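Side-chain contacts in chitinase (Paenibacillus sp. FPU-7, PDB 5GZT), which probably cleaves chitin and chitodextrins at internal beta-1,4 linkages between N-acetylglucosamine units, through glycosyl hydrolase family 18 catalytic domains: residues 329-332 against 333-337; 433-436 against 437-440; 564-568 against 569-573. All coordinates share one frame; numbering follows the deposited sequence.

Contact 1: 329-332 against 333-337; sequences PTIT and EADRI
Thr332 and Asp335 exchange bonds at the start of helix 333-340. Asp335 N donates to Thr332 OG1 at 2.9 Å, and Thr332 N returns a nearly straight bond of 3.1 Å to Asp335 OD2, reaching that oxygen from above the carboxylate plane. OG1 stands between the backbone N and the carbonyl carbon of Thr332 (chi1 68°), which brings it to the amide of Asp335. Such a reciprocal pair is a capping box with Thr332 as N-cap, and it supplies an acceptor to a first-turn amide, which has no i-4 partner within the helix. The main chain adds the regular bond from Arg336 N to Thr332 O. Ile331 lays CB and CD1 against Asp335, CD1 lying 3.7 Å from Asp335 CB, while CD1 also borders the aliphatic part of Arg336 at CG.

Bent at chi3, the Arg336 chain folds its guanidinium back over the carbonyl of Thr332, whose oxygen lies beneath the centre of one face. Arg336 NE and NH2 both hold Glu333 OE1 in a side-on salt bridge, at 3.1 and 2.9 Å, with that oxygen in the guanidinium plane; Glu333 OE2 forms a salt bridge with Arg340. NH1 serves Asp328 O and, weakly, Ile331 O. Replacing Arg336 by an alanine is likely to leave Glu333 OE1 without its charged mate and Ile331 O without this weak side-chain donor. Water 1 accepts from Arg336 NH2 at 2.7 Å and donates a weak bond to Ile331 O.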
loop_
_atom_site.group_PDB
_atom_site.type_symbol
_atom_site.label_atom_id
_atom_site.label_comp_id
_atom_site.label_asym_id
_atom_site.label_seq_id
_atom_site.Cartn_x
_atom_site.Cartn_y
_atom_site.Cartn_z
ATOM N N PRO B 329 28.974 6.912 14.982
ATOM C CA PRO B 329 30.025 6.506 15.944
ATOM C C PRO B 329 29.498 5.626 17.096
ATOM O O PRO B 329 30.254 5.145 17.905
ATOM C CB PRO B 329 30.502 7.847 16.503
ATOM C CG PRO B 329 29.227 8.658 16.559
ATOM C CD PRO B 329 28.462 8.266 15.301
ATOM N N THR B 330 28.198 5.414 17.117
ATOM C CA THR B 330 27.478 4.755 18.194
ATOM C C THR B 330 27.480 3.236 17.984
ATOM O O THR B 330 27.120 2.467 18.867
ATOM C CB THR B 330 26.048 5.367 18.168
ATOM O OG1 THR B 330 26.133 6.668 18.784
ATOM C CG2 THR B 330 24.968 4.502 18.782
ATOM N N ILE B 331 27.843 2.818 16.785
ATOM C CA ILE B 331 27.897 1.418 16.449
ATOM C C ILE B 331 29.366 0.972 16.396
ATOM O O ILE B 331 30.290 1.759 16.722
ATOM C CB ILE B 331 27.099 1.175 15.155
ATOM C CG1 ILE B 331 27.669 2.022 13.984
ATOM C CG2 ILE B 331 25.619 1.475 15.453
ATOM C CD1 ILE B 331 27.048 1.800 12.595
ATOM N N THR B 332 29.583 -0.285 16.024
ATOM C CA THR B 332 30.968 -0.784 15.998
ATOM C C THR B 332 31.602 -0.545 14.685
ATOM O O THR B 332 30.922 -0.270 13.678
ATOM C CB THR B 332 31.031 -2.265 16.239
ATOM O OG1 THR B 332 30.457 -2.957 15.142
ATOM C CG2 THR B 332 30.276 -2.579 17.536
ATOM N N GLU B 333 32.934 -0.633 14.666
ATOM C CA GLU B 333 33.630 -0.510 13.407
ATOM C C GLU B 333 33.081 -1.541 12.404
ATOM O O GLU B 333 32.867 -1.230 11.235
ATOM C CB GLU B 333 35.160 -0.662 13.604
ATOM C CG GLU B 333 35.985 -0.404 12.364
ATOM C CD GLU B 333 35.802 1.014 11.829
ATOM O OE1 GLU B 333 35.434 1.913 12.608
ATOM O OE2 GLU B 333 36.033 1.223 10.620
ATOM N N ALA B 334 32.834 -2.775 12.843
ATOM C CA ALA B 334 32.346 -3.803 11.895
ATOM C C ALA B 334 30.944 -3.424 11.394
ATOM O O ALA B 334 30.590 -3.705 10.255
ATOM C CB ALA B 334 32.303 -5.174 12.574
ATOM N N ASP B 335 30.149 -2.831 12.280
ATOM C CA ASP B 335 28.808 -2.313 11.859
ATOM C C ASP B 335 28.981 -1.218 10.758
ATOM O O ASP B 335 28.281 -1.245 9.756
ATOM C CB ASP B 335 27.997 -1.737 13.048
ATOM C CG ASP B 335 27.571 -2.770 14.047
ATOM O OD1 ASP B 335 27.373 -3.976 13.748
ATOM O OD2 ASP B 335 27.404 -2.331 15.189
ATOM N N ARG B 336 29.930 -0.299 10.926
ATOM C CA ARG B 336 30.156 0.743 9.892
ATOM C C ARG B 336 30.605 0.167 8.585
ATOM O O ARG B 336 30.158 0.586 7.489
ATOM C CB ARG B 336 31.155 1.810 10.359
ATOM C CG ARG B 336 30.616 2.719 11.451
ATOM C CD ARG B 336 31.606 3.819 11.808
ATOM N NE ARG B 336 32.640 3.282 12.717
ATOM C CZ ARG B 336 32.529 3.148 14.040
ATOM N NH1 ARG B 336 31.455 3.527 14.701
ATOM N NH2 ARG B 336 33.515 2.597 14.721
ATOM N N ILE B 337 31.441 -0.840 8.668
ATOM C CA ILE B 337 31.902 -1.502 7.450
ATOM C C ILE B 337 30.727 -2.102 6.677
ATOM O O ILE B 337 30.678 -1.959 5.471
ATOM C CB ILE B 337 32.979 -2.582 7.744
ATOM C CG1 ILE B 337 34.277 -1.880 8.229
ATOM C CG2 ILE B 337 33.220 -3.471 6.505
ATOM C CD1 ILE B 337 35.314 -2.803 8.873
HETATM O O HOH W 1 33.488 2.156 17.435
#

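Contact 2: 433-436 against 437-440; sequences LKLL and REKL
With CG anti to the backbone N (chi1 -177°) the Lys434 chain runs out extended and bends only at its last torsion, chi4 -59°, which swings NZ toward Glu438. Glu438 has CG anti to its carbonyl carbon (chi1 -71°) and is extended beyond CG. Lys434 NZ meets the syn lone pair of Glu438 OE2 at 2.6 Å in a short salt bridge, and the methylene CG of Lys434 lies 3.4 Å from the same oxygen. Water 2 spans the pair, accepting from NZ and donating to Glu438 OE1 at 2.5 Å, so both carboxylate oxygens have a partner.

One residue further on, Leu435 CD1 rests 3.6 Å from Lys439 CE, the two side chains crossing at a slant; Lys439 NZ itself goes on to a salt bridge with Glu386 on helix 382-398. Leu433 and Leu436 turn to strands 403-407 and 452-457. Arg437 sends its guanidinium to Tyr451 O and Asp441, and Leu440 CD1 covers one face of it, off centre. Spacings of i to i+4 on an amphipathic helix, with an exposed Lys434-Glu438 bridge on one side and leucines with the buried Arg437 on the other, suit an outer helix of the family 18 TIM barrel.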
loop_
_atom_site.group_PDB
_atom_site.type_symbol
_atom_site.label_atom_id
_atom_site.label_comp_id
_atom_site.label_asym_id
_atom_site.label_seq_id
_atom_site.Cartn_x
_atom_site.Cartn_y
_atom_site.Cartn_z
ATOM N N LEU B 433 8.356 20.678 -4.183
ATOM C CA LEU B 433 7.322 19.727 -4.633
ATOM C C LEU B 433 6.755 20.123 -5.985
ATOM O O LEU B 433 6.530 19.281 -6.878
ATOM C CB LEU B 433 6.218 19.612 -3.563
ATOM C CG LEU B 433 6.644 18.844 -2.293
ATOM C CD1 LEU B 433 5.583 19.004 -1.226
ATOM C CD2 LEU B 433 6.910 17.382 -2.568
ATOM N N LYS B 434 6.467 21.405 -6.109
ATOM C CA LYS B 434 6.038 21.963 -7.424
ATOM C C LYS B 434 6.980 21.565 -8.560
ATOM O O LYS B 434 6.589 20.963 -9.609
ATOM C CB LYS B 434 5.998 23.475 -7.265
ATOM C CG LYS B 434 5.518 24.241 -8.486
ATOM C CD LYS B 434 5.363 25.710 -8.095
ATOM C CE LYS B 434 4.739 26.540 -9.210
ATOM N NZ LYS B 434 5.571 26.469 -10.432
ATOM N N LEU B 435 8.260 21.855 -8.331
ATOM C CA LEU B 435 9.261 21.536 -9.315
ATOM C C LEU B 435 9.232 20.088 -9.725
ATOM O O LEU B 435 9.210 19.763 -10.916
ATOM C CB LEU B 435 10.640 21.935 -8.823
ATOM C CG LEU B 435 11.804 21.756 -9.813
ATOM C CD1 LEU B 435 11.556 22.411 -11.185
ATOM C CD2 LEU B 435 13.047 22.318 -9.143
ATOM N N LEU B 436 9.177 19.191 -8.745
ATOM C CA LEU B 436 9.294 17.752 -9.033
ATOM C C LEU B 436 8.116 17.287 -9.834
ATOM O O LEU B 436 8.198 16.387 -10.733
ATOM C CB LEU B 436 9.348 16.953 -7.688
ATOM C CG LEU B 436 10.663 17.013 -6.919
ATOM C CD1 LEU B 436 10.417 16.715 -5.448
ATOM C CD2 LEU B 436 11.631 16.042 -7.543
ATOM N N ARG B 437 6.971 17.800 -9.413
ATOM C CA ARG B 437 5.741 17.486 -10.162
ATOM C C ARG B 437 5.922 17.977 -11.654
ATOM O O ARG B 437 5.680 17.225 -12.626
ATOM C CB ARG B 437 4.550 18.182 -9.504
ATOM C CG ARG B 437 3.163 17.623 -9.790
ATOM C CD ARG B 437 3.084 16.541 -10.828
ATOM N NE ARG B 437 2.889 15.234 -10.292
ATOM C CZ ARG B 437 3.201 14.077 -10.879
ATOM N NH1 ARG B 437 3.839 13.981 -12.031
ATOM N NH2 ARG B 437 2.918 12.958 -10.224
ATOM N N GLU B 438 6.388 19.216 -11.806
ATOM C CA GLU B 438 6.669 19.765 -13.186
ATOM C C GLU B 438 7.571 18.821 -13.969
ATOM O O GLU B 438 7.182 18.312 -15.069
ATOM C CB GLU B 438 7.269 21.144 -13.078
ATOM C CG GLU B 438 6.210 22.120 -12.623
ATOM C CD GLU B 438 6.738 23.464 -12.159
ATOM O OE1 GLU B 438 7.966 23.682 -12.070
ATOM O OE2 GLU B 438 5.875 24.303 -11.843
ATOM N N LYS B 439 8.719 18.480 -13.373
ATOM C CA LYS B 439 9.673 17.665 -14.093
ATOM C C LYS B 439 9.140 16.284 -14.436
ATOM O O LYS B 439 9.527 15.678 -15.479
ATOM C CB LYS B 439 10.965 17.565 -13.311
ATOM C CG LYS B 439 11.621 18.915 -13.032
ATOM C CD LYS B 439 13.103 18.716 -12.837
ATOM C CE LYS B 439 13.818 20.029 -12.592
ATOM N NZ LYS B 439 14.189 20.678 -13.881
ATOM N N LEU B 440 8.274 15.742 -13.561
ATOM C CA LEU B 440 7.815 14.367 -13.750
ATOM C C LEU B 440 6.800 14.412 -14.859
ATOM O O LEU B 440 6.802 13.555 -15.724
ATOM C CB LEU B 440 7.239 13.711 -12.463
ATOM C CG LEU B 440 8.257 13.324 -11.358
ATOM C CD1 LEU B 440 7.575 13.139 -10.000
ATOM C CD2 LEU B 440 8.967 12.064 -11.769
HETATM O O HOH W 2 8.506 25.535 -10.493
#

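Contact 3: 564-568 against 569-573; sequences YSELV and NNYIN
Leu567 O receives two amides, Tyr571 N and Ile572 N, each at 2.9 Å and from opposite faces of the carbonyl plane. The i+4 bond is thus joined by an i+5 bond, as the chain leaves the helical path. Upstream, Asn569 N and Asn570 N bond to Ser565 O and Glu566 O in the ordinary helical way. Two waters extend the network: water 3 donates to Glu566 OE1 at 2.6 Å and accepts from Asn569 ND2, while water 4 donates to both Val568 O and Ile572 O. Lys574 NZ adds a donor to Val568 O and Asn569 O.

Beyond the polar atoms, Glu566 OE2 comes to the edge of the Tyr571 ring, 3.6 Å from CE1, its carboxylate plane nearly perpendicular to the ring. Leu567 CD2 lies 3.9 Å from Tyr571 CG. On the other flank Ile572 CG1, anti to its carbonyl carbon (chi1 -59°), carries CD1 among Leu567 CB, Val568 CG2 and Tyr564 CE1, the last at 4.1 Å. Val568 CG2 also sits over one face of the Tyr564 ring, whose hydroxyl bonds to Glu633. Leu567 and Tyr571 in turn pack on Ile562 of strand 561-563 and Ile597 of strand 596-598, two strands of one antiparallel sheet. Leu567 O is thus satisfied by two amides and Val568 O by water 4 and Lys574, and the apolar contacts of Tyr571 and Ile572 are consistent with a fixed direction for the departing chain.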
loop_
_atom_site.group_PDB
_atom_site.type_symbol
_atom_site.label_atom_id
_atom_site.label_comp_id
_atom_site.label_asym_id
_atom_site.label_seq_id
_atom_site.Cartn_x
_atom_site.Cartn_y
_atom_site.Cartn_z
ATOM N N TYR B 564 8.049 -6.292 15.749
ATOM C CA TYR B 564 6.939 -7.253 15.957
ATOM C C TYR B 564 7.409 -8.734 15.942
ATOM O O TYR B 564 6.905 -9.522 16.688
ATOM C CB TYR B 564 5.918 -7.073 14.862
ATOM C CG TYR B 564 4.625 -7.849 15.019
ATOM C CD1 TYR B 564 3.741 -7.589 16.082
ATOM C CD2 TYR B 564 4.324 -8.911 14.159
ATOM C CE1 TYR B 564 2.565 -8.331 16.223
ATOM C CE2 TYR B 564 3.142 -9.617 14.274
ATOM C CZ TYR B 564 2.237 -9.336 15.291
ATOM O OH TYR B 564 1.049 -10.025 15.418
ATOM N N SER B 565 8.277 -9.125 15.016
ATOM C CA SER B 565 8.752 -10.523 14.971
ATOM C C SER B 565 9.352 -10.974 16.292
ATOM O O SER B 565 9.119 -12.097 16.721
ATOM C CB SER B 565 9.776 -10.713 13.865
ATOM O OG SER B 565 10.854 -9.786 13.990
ATOM N N GLU B 566 10.077 -10.090 16.965
ATOM C CA GLU B 566 10.661 -10.414 18.240
ATOM C C GLU B 566 9.574 -10.510 19.317
ATOM O O GLU B 566 9.639 -11.365 20.200
ATOM C CB GLU B 566 11.702 -9.367 18.613
ATOM C CG GLU B 566 12.235 -9.409 20.026
ATOM C CD GLU B 566 13.032 -10.674 20.347
ATOM O OE1 GLU B 566 13.645 -11.323 19.454
ATOM O OE2 GLU B 566 13.013 -11.095 21.543
ATOM N N LEU B 567 8.552 -9.654 19.228
ATOM C CA LEU B 567 7.432 -9.761 20.146
ATOM C C LEU B 567 6.716 -11.096 19.991
ATOM O O LEU B 567 6.384 -11.737 20.954
ATOM C CB LEU B 567 6.421 -8.588 19.997
ATOM C CG LEU B 567 6.904 -7.151 20.293
ATOM C CD1 LEU B 567 5.775 -6.167 19.935
ATOM C CD2 LEU B 567 7.345 -6.989 21.722
ATOM N N VAL B 568 6.466 -11.497 18.788
ATOM C CA VAL B 568 5.839 -12.787 18.521
ATOM C C VAL B 568 6.717 -13.897 19.139
ATOM O O VAL B 568 6.231 -14.744 19.882
ATOM C CB VAL B 568 5.622 -12.979 17.030
ATOM C CG1 VAL B 568 5.237 -14.411 16.715
ATOM C CG2 VAL B 568 4.543 -12.003 16.492
ATOM N N ASN B 569 8.007 -13.882 18.831
ATOM C CA ASN B 569 8.879 -14.950 19.282
ATOM C C ASN B 569 9.020 -15.040 20.802
ATOM O O ASN B 569 9.031 -16.132 21.311
ATOM C CB ASN B 569 10.237 -14.830 18.608
ATOM C CG ASN B 569 10.199 -15.187 17.099
ATOM O OD1 ASN B 569 9.268 -15.783 16.553
ATOM N ND2 ASN B 569 11.229 -14.807 16.456
ATOM N N ASN B 570 9.122 -13.908 21.520
ATOM C CA ASN B 570 9.559 -13.951 22.889
ATOM C C ASN B 570 8.711 -13.157 23.904
ATOM O O ASN B 570 8.945 -13.295 25.126
ATOM C CB ASN B 570 11.029 -13.484 22.974
ATOM C CG ASN B 570 11.965 -14.383 22.179
ATOM O OD1 ASN B 570 12.776 -13.957 21.322
ATOM N ND2 ASN B 570 11.797 -15.629 22.405
ATOM N N TYR B 571 7.702 -12.396 23.444
ATOM C CA TYR B 571 6.968 -11.527 24.407
ATOM C C TYR B 571 5.441 -11.736 24.478
ATOM O O TYR B 571 4.854 -11.687 25.561
ATOM C CB TYR B 571 7.214 -10.080 24.081
ATOM C CG TYR B 571 8.575 -9.528 24.393
ATOM C CD1 TYR B 571 9.638 -9.771 23.540
ATOM C CD2 TYR B 571 8.777 -8.699 25.470
ATOM C CE1 TYR B 571 10.898 -9.257 23.817
ATOM C CE2 TYR B 571 10.053 -8.148 25.773
ATOM C CZ TYR B 571 11.094 -8.408 24.899
ATOM O OH TYR B 571 12.351 -7.858 25.118
ATOM N N ILE B 572 4.776 -11.840 23.338
ATOM C CA ILE B 572 3.282 -11.737 23.401
ATOM C C ILE B 572 2.742 -13.033 24.060
ATOM O O ILE B 572 2.841 -14.133 23.494
ATOM C CB ILE B 572 2.614 -11.544 22.033
ATOM C CG1 ILE B 572 3.097 -10.303 21.332
ATOM C CG2 ILE B 572 1.078 -11.463 22.225
ATOM C CD1 ILE B 572 2.747 -10.214 19.826
ATOM N N ASN B 573 2.245 -12.874 25.268
ATOM C CA ASN B 573 1.791 -13.941 26.126
ATOM C C ASN B 573 2.926 -14.925 26.436
ATOM O O ASN B 573 2.672 -16.114 26.610
ATOM C CB ASN B 573 0.520 -14.622 25.562
ATOM C CG ASN B 573 -0.188 -15.498 26.575
ATOM O OD1 ASN B 573 -0.212 -15.207 27.768
ATOM N ND2 ASN B 573 -0.784 -16.616 26.102
HETATM O O HOH W 3 13.213 -12.618 17.286
HETATM O O HOH W 4 3.734 -14.622 20.917
#

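From the N terminus the three contacts come in series, none enclosing or crossing another, and each is local, with abutting segments that close no long loop. Contact 1 marks the passage from a loop into helix 333-340 at the surface. Contact 2 follows within helix 425-447 and ties this barrel helix to its neighbouring helix and to the strands beneath. Contact 3 lies where helix 564-570 leads out of strand 561-563, beside the antiparallel sheet that also holds 587-591 and 596-598. All belong to the first family 18 region, yet none touches another: the nearest atoms of contacts 1 and 3 are about 17 Å apart, and those of contacts 2 and 3 about 30 Å.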